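PDB 4A6Q: histone deacetylase complex subunit SAP18 from Mus musculus, which enhances transcriptional repression by the SIN3-HDAC1 complex and serves as an auxiliary component of the exon junction complex deposited on spliced mRNAs. Local coordinates for residues T65-E68 with L69-L72; K126-I129 with G130-L133. All blocks are in the same frame, centred on the assembly; numbering follows the deposited sequence. Where two conformers were deposited one is given.

Contact 1 (T65-E68 with L69-L72)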
loop_
_atom_site.group_PDB
_atom_site.type_symbol
_atom_site.label_atom_id
_atom_site.label_comp_id
_atom_site.label_asym_id
_atom_site.label_seq_id
_atom_site.Cartn_x
_atom_site.Cartn_y
_atom_site.Cartn_z
ATOM N N THR A 65 0.338 -4.449 7.869
ATOM C CA THR A 65 -0.304 -5.366 6.887
ATOM C C THR A 65 -1.529 -4.737 6.263
ATOM O O THR A 65 -2.106 -3.776 6.796
ATOM C CB THR A 65 -0.757 -6.669 7.538
ATOM O OG1 THR A 65 -1.794 -6.391 8.487
ATOM C CG2 THR A 65 0.432 -7.341 8.256
ATOM N N LEU A 66 -1.929 -5.276 5.116
ATOM C CA LEU A 66 -3.132 -4.736 4.492
ATOM C C LEU A 66 -4.352 -4.802 5.432
ATOM O O LEU A 66 -5.176 -3.852 5.470
ATOM C CB LEU A 66 -3.444 -5.454 3.166
ATOM C CG LEU A 66 -2.348 -5.356 2.124
ATOM C CD1 LEU A 66 -2.887 -5.884 0.812
ATOM C CD2 LEU A 66 -1.793 -3.936 1.964
ATOM N N LYS A 67 -4.521 -5.892 6.183
ATOM C CA LYS A 67 -5.651 -6.023 7.112
ATOM C C LYS A 67 -5.618 -5.004 8.242
ATOM O O LYS A 67 -6.630 -4.432 8.642
ATOM C CB LYS A 67 -5.694 -7.429 7.734
ATOM C CG LYS A 67 -6.621 -8.431 7.080
ATOM C CD LYS A 67 -8.046 -7.937 6.799
ATOM C CE LYS A 67 -8.879 -9.088 6.241
ATOM N NZ LYS A 67 -10.327 -8.770 6.023
ATOM N N GLU A 68 -4.411 -4.726 8.744
ATOM C CA GLU A 68 -4.265 -3.728 9.782
ATOM C C GLU A 68 -4.727 -2.377 9.267
ATOM O O GLU A 68 -5.378 -1.594 9.970
ATOM C CB GLU A 68 -2.786 -3.655 10.208
ATOM C CG GLU A 68 -2.492 -2.677 11.303
ATOM C CD GLU A 68 -1.043 -2.735 11.793
ATOM O OE1 GLU A 68 -0.221 -3.459 11.182
ATOM O OE2 GLU A 68 -0.781 -2.101 12.847
ATOM N N LEU A 69 -4.337 -2.063 8.028
ATOM C CA LEU A 69 -4.710 -0.784 7.465
ATOM C C LEU A 69 -6.184 -0.679 7.130
ATOM O O LEU A 69 -6.783 0.367 7.318
ATOM C CB LEU A 69 -3.835 -0.470 6.244
ATOM C CG LEU A 69 -2.340 -0.388 6.623
ATOM C CD1 LEU A 69 -1.499 -0.289 5.359
ATOM C CD2 LEU A 69 -2.072 0.840 7.540
ATOM N N THR A 70 -6.791 -1.757 6.650
ATOM C CA THR A 70 -8.215 -1.638 6.347
ATOM C C THR A 70 -9.051 -1.469 7.613
ATOM O O THR A 70 -10.080 -0.818 7.585
ATOM C CB THR A 70 -8.787 -2.818 5.565
ATOM O OG1 THR A 70 -8.791 -3.967 6.393
ATOM C CG2 THR A 70 -8.001 -3.079 4.291
ATOM N N SER A 71 -8.591 -2.013 8.733
ATOM C CA SER A 71 -9.276 -1.795 10.001
ATOM C C SER A 71 -9.376 -0.307 10.335
ATOM O O SER A 71 -10.421 0.158 10.804
ATOM C CB SER A 71 -8.579 -2.542 11.134
ATOM O OG SER A 71 -9.381 -2.505 12.302
ATOM N N LEU A 72 -8.309 0.445 10.072
ATOM C CA LEU A 72 -8.339 1.886 10.320
ATOM C C LEU A 72 -9.257 2.628 9.346
ATOM O O LEU A 72 -9.933 3.590 9.716
ATOM C CB LEU A 72 -6.921 2.466 10.274
ATOM C CG LEU A 72 -6.027 1.888 11.382
ATOM C CD1 LEU A 72 -4.563 2.224 11.147
ATOM C CD2 LEU A 72 -6.454 2.394 12.728
HETATM O O HOH W 1 -10.676 -5.943 4.920
#

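Contact 2 (K126-I129 with G130-L133)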
loop_
_atom_site.group_PDB
_atom_site.type_symbol
_atom_site.label_atom_id
_atom_site.label_comp_id
_atom_site.label_asym_id
_atom_site.label_seq_id
_atom_site.Cartn_x
_atom_site.Cartn_y
_atom_site.Cartn_z
ATOM N N LYS A 126 8.291 -3.049 -0.921
ATOM C CA LYS A 126 9.300 -1.985 -1.046
ATOM C C LYS A 126 8.730 -0.580 -0.994
ATOM O O LYS A 126 9.197 0.338 -1.662
ATOM C CB LYS A 126 10.133 -2.213 -2.284
ATOM C CG LYS A 126 10.665 -3.615 -2.260
ATOM C CD LYS A 126 12.112 -3.620 -2.387
ATOM C CE LYS A 126 12.394 -3.507 -3.817
ATOM N NZ LYS A 126 13.863 -3.530 -4.039
ATOM N N PHE A 127 7.710 -0.423 -0.179
ATOM C CA PHE A 127 7.187 0.889 0.172
ATOM C C PHE A 127 8.320 1.729 0.739
ATOM O O PHE A 127 9.175 1.222 1.481
ATOM C CB PHE A 127 6.082 0.721 1.233
ATOM C CG PHE A 127 5.505 2.014 1.673
ATOM C CD1 PHE A 127 4.499 2.625 0.954
ATOM C CD2 PHE A 127 5.994 2.623 2.826
ATOM C CE1 PHE A 127 3.979 3.844 1.377
ATOM C CE2 PHE A 127 5.496 3.813 3.237
ATOM C CZ PHE A 127 4.498 4.424 2.512
ATOM N N GLN A 128 8.319 3.010 0.397
ATOM C CA GLN A 128 9.269 3.959 0.969
ATOM C C GLN A 128 8.525 5.125 1.531
ATOM O O GLN A 128 7.497 5.541 1.012
ATOM C CB GLN A 128 10.257 4.448 -0.100
ATOM C CG GLN A 128 11.135 3.325 -0.579
ATOM C CD GLN A 128 12.216 3.742 -1.551
ATOM O OE1 GLN A 128 13.187 3.021 -1.730
ATOM N NE2 GLN A 128 12.052 4.890 -2.182
ATOM N N ILE A 129 9.058 5.683 2.621
ATOM C CA ILE A 129 8.493 6.895 3.171
ATOM C C ILE A 129 8.540 7.896 2.053
ATOM O O ILE A 129 9.547 8.000 1.363
ATOM C CB ILE A 129 9.334 7.416 4.389
ATOM C CG1 ILE A 129 8.742 6.900 5.684
ATOM C CG2 ILE A 129 9.404 8.920 4.420
ATOM C CD1 ILE A 129 8.808 5.425 5.780
ATOM N N GLY A 130 7.453 8.617 1.840
ATOM C CA GLY A 130 7.436 9.544 0.735
ATOM C C GLY A 130 6.448 9.035 -0.291
ATOM O O GLY A 130 5.910 9.818 -1.091
ATOM N N ASP A 131 6.258 7.716 -0.303
ATOM C CA ASP A 131 5.233 7.155 -1.194
ATOM C C ASP A 131 3.860 7.385 -0.591
ATOM O O ASP A 131 3.724 7.523 0.626
ATOM C CB ASP A 131 5.384 5.642 -1.349
ATOM C CG ASP A 131 6.682 5.204 -1.997
ATOM O OD1 ASP A 131 7.407 6.035 -2.627
ATOM O OD2 ASP A 131 6.989 3.982 -1.910
ATOM N N TYR A 132 2.824 7.311 -1.427
ATOM C CA TYR A 132 1.428 7.345 -0.950
ATOM C C TYR A 132 0.781 5.984 -1.105
ATOM O O TYR A 132 1.224 5.157 -1.933
ATOM C CB TYR A 132 0.601 8.375 -1.728
ATOM C CG TYR A 132 1.278 9.723 -1.866
ATOM C CD1 TYR A 132 1.650 10.432 -0.750
ATOM C CD2 TYR A 132 1.499 10.281 -3.110
ATOM C CE1 TYR A 132 2.273 11.680 -0.856
ATOM C CE2 TYR A 132 2.111 11.511 -3.225
ATOM C CZ TYR A 132 2.480 12.208 -2.094
ATOM O OH TYR A 132 3.099 13.453 -2.190
ATOM N N LEU A 133 -0.243 5.719 -0.294
ATOM C CA LEU A 133 -1.041 4.499 -0.483
ATOM C C LEU A 133 -2.404 4.861 -1.036
ATOM O O LEU A 133 -3.037 5.798 -0.560
ATOM C CB LEU A 133 -1.211 3.811 0.868
ATOM C CG LEU A 133 -1.653 2.358 0.850
ATOM C CD1 LEU A 133 -0.564 1.447 0.230
ATOM C CD2 LEU A 133 -1.910 1.952 2.313
HETATM O O HOH W 2 9.931 7.245 -1.798
#

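Contact 1 (T65-E68 with L69-L72)
Thr70 folds back over the turn that precedes it, and its side chain meets the carbonyl oxygens of Leu66 and Lys67. Its CB stands 3.8 Å from Leu66 O. The methyl CG2 lies beside the backbone N and packs 3.2 Å from Leu66 O, the same oxygen that accepts the Thr70 backbone N-H at 2.9 Å. With chi1 at 68°, OG1 sits between the backbone N and the carbonyl carbon, 3.2 Å from Lys67 O. From there OG1 shares a hydrogen bond with water 1, and Lys67 NZ donates to that water; one water thus bridges the two polar ends while the aliphatic part of the lysine runs obliquely across the threonine. The bent lysine chain brings NZ to the water and also to Met110 O, to which it donates.

Thr65 caps the start of the helix: as the N-cap residue, its OG1 accepts from Glu68 N at 3.1 Å. Its carbonyl oxygen takes the Leu69 N-H nearly along the C=O axis (160°), and Leu69 CG rests against that same oxygen at 3.4 Å. Glu68 extends from the turn to a salt bridge with Arg22.

This is the N-terminal part of helix 66-76, the helix packed on the mixed sheet of a ubiquitin-like fold. Leu66, Leu69 and Thr70 provide the sheet-facing side: all three touch Phe89 of strand 86-94, and Leu66 and Thr70 also reach Thr109 of strand 101-110.

Contact 2 (K126-I129 with G130-L133)
Gln128 to Asp131 form a type II beta turn, closed by Asp131 N donating to Gln128 O at 2.8 Å. Gly130 occupies its third position with a positive phi, where a CB would collide with Ile129 O. The turn is also held in the reverse sense: Gln128 N donates to Asp131 OD2 at 2.8 Å, approaching from above the carboxylate plane, 59° out of it. Asp131 CG lies beside its own backbone N (chi1 -63°), which carries the carboxylate back over the turn. The other oxygen, Asp131 OD1, lies 2.9 Å from water 2, which has Ile129 O in reach as well and cannot serve every acceptor around it; Gln128 NE2 donates to this water. Asp131 CB also meets Phe127 CE1 obliquely at 3.6 Å, with the ring and carboxylate planes 88° apart. An alanine at Asp131 would keep the CB contact but would probably leave Gln128 N without its side-chain acceptor and water 2 without OD1.

The turn leads directly into strand 132-138, whose neighbours are strands 28-35 and 86-94. Phe127 is buried against Leu30 and Ile91 of those strands, with Met62 and Leu122 from loops, whereas Tyr132 packs with Phe33, Phe46 and Tyr101.

From the N terminus, the chain first lays down strands 28-35 and 56-60, then turns at Thr65 into helix 66-76, where contact 1 closes a first helical turn. Strands 86-94 and 101-110 and a long loop follow before contact 2 closes the beta turn at the entrance to strand 132-138. The two are in series, neither nested nor crossed, and each spans one continuous stretch. Their centres lie 16 Å apart, yet they touch: Leu69 CD1 packs 3.8 Å from Leu133 CD2. Leu133, like Leu69, touches Phe89 of strand 86-94, which places the helix and the sheet's central strand 132-138 in a common core.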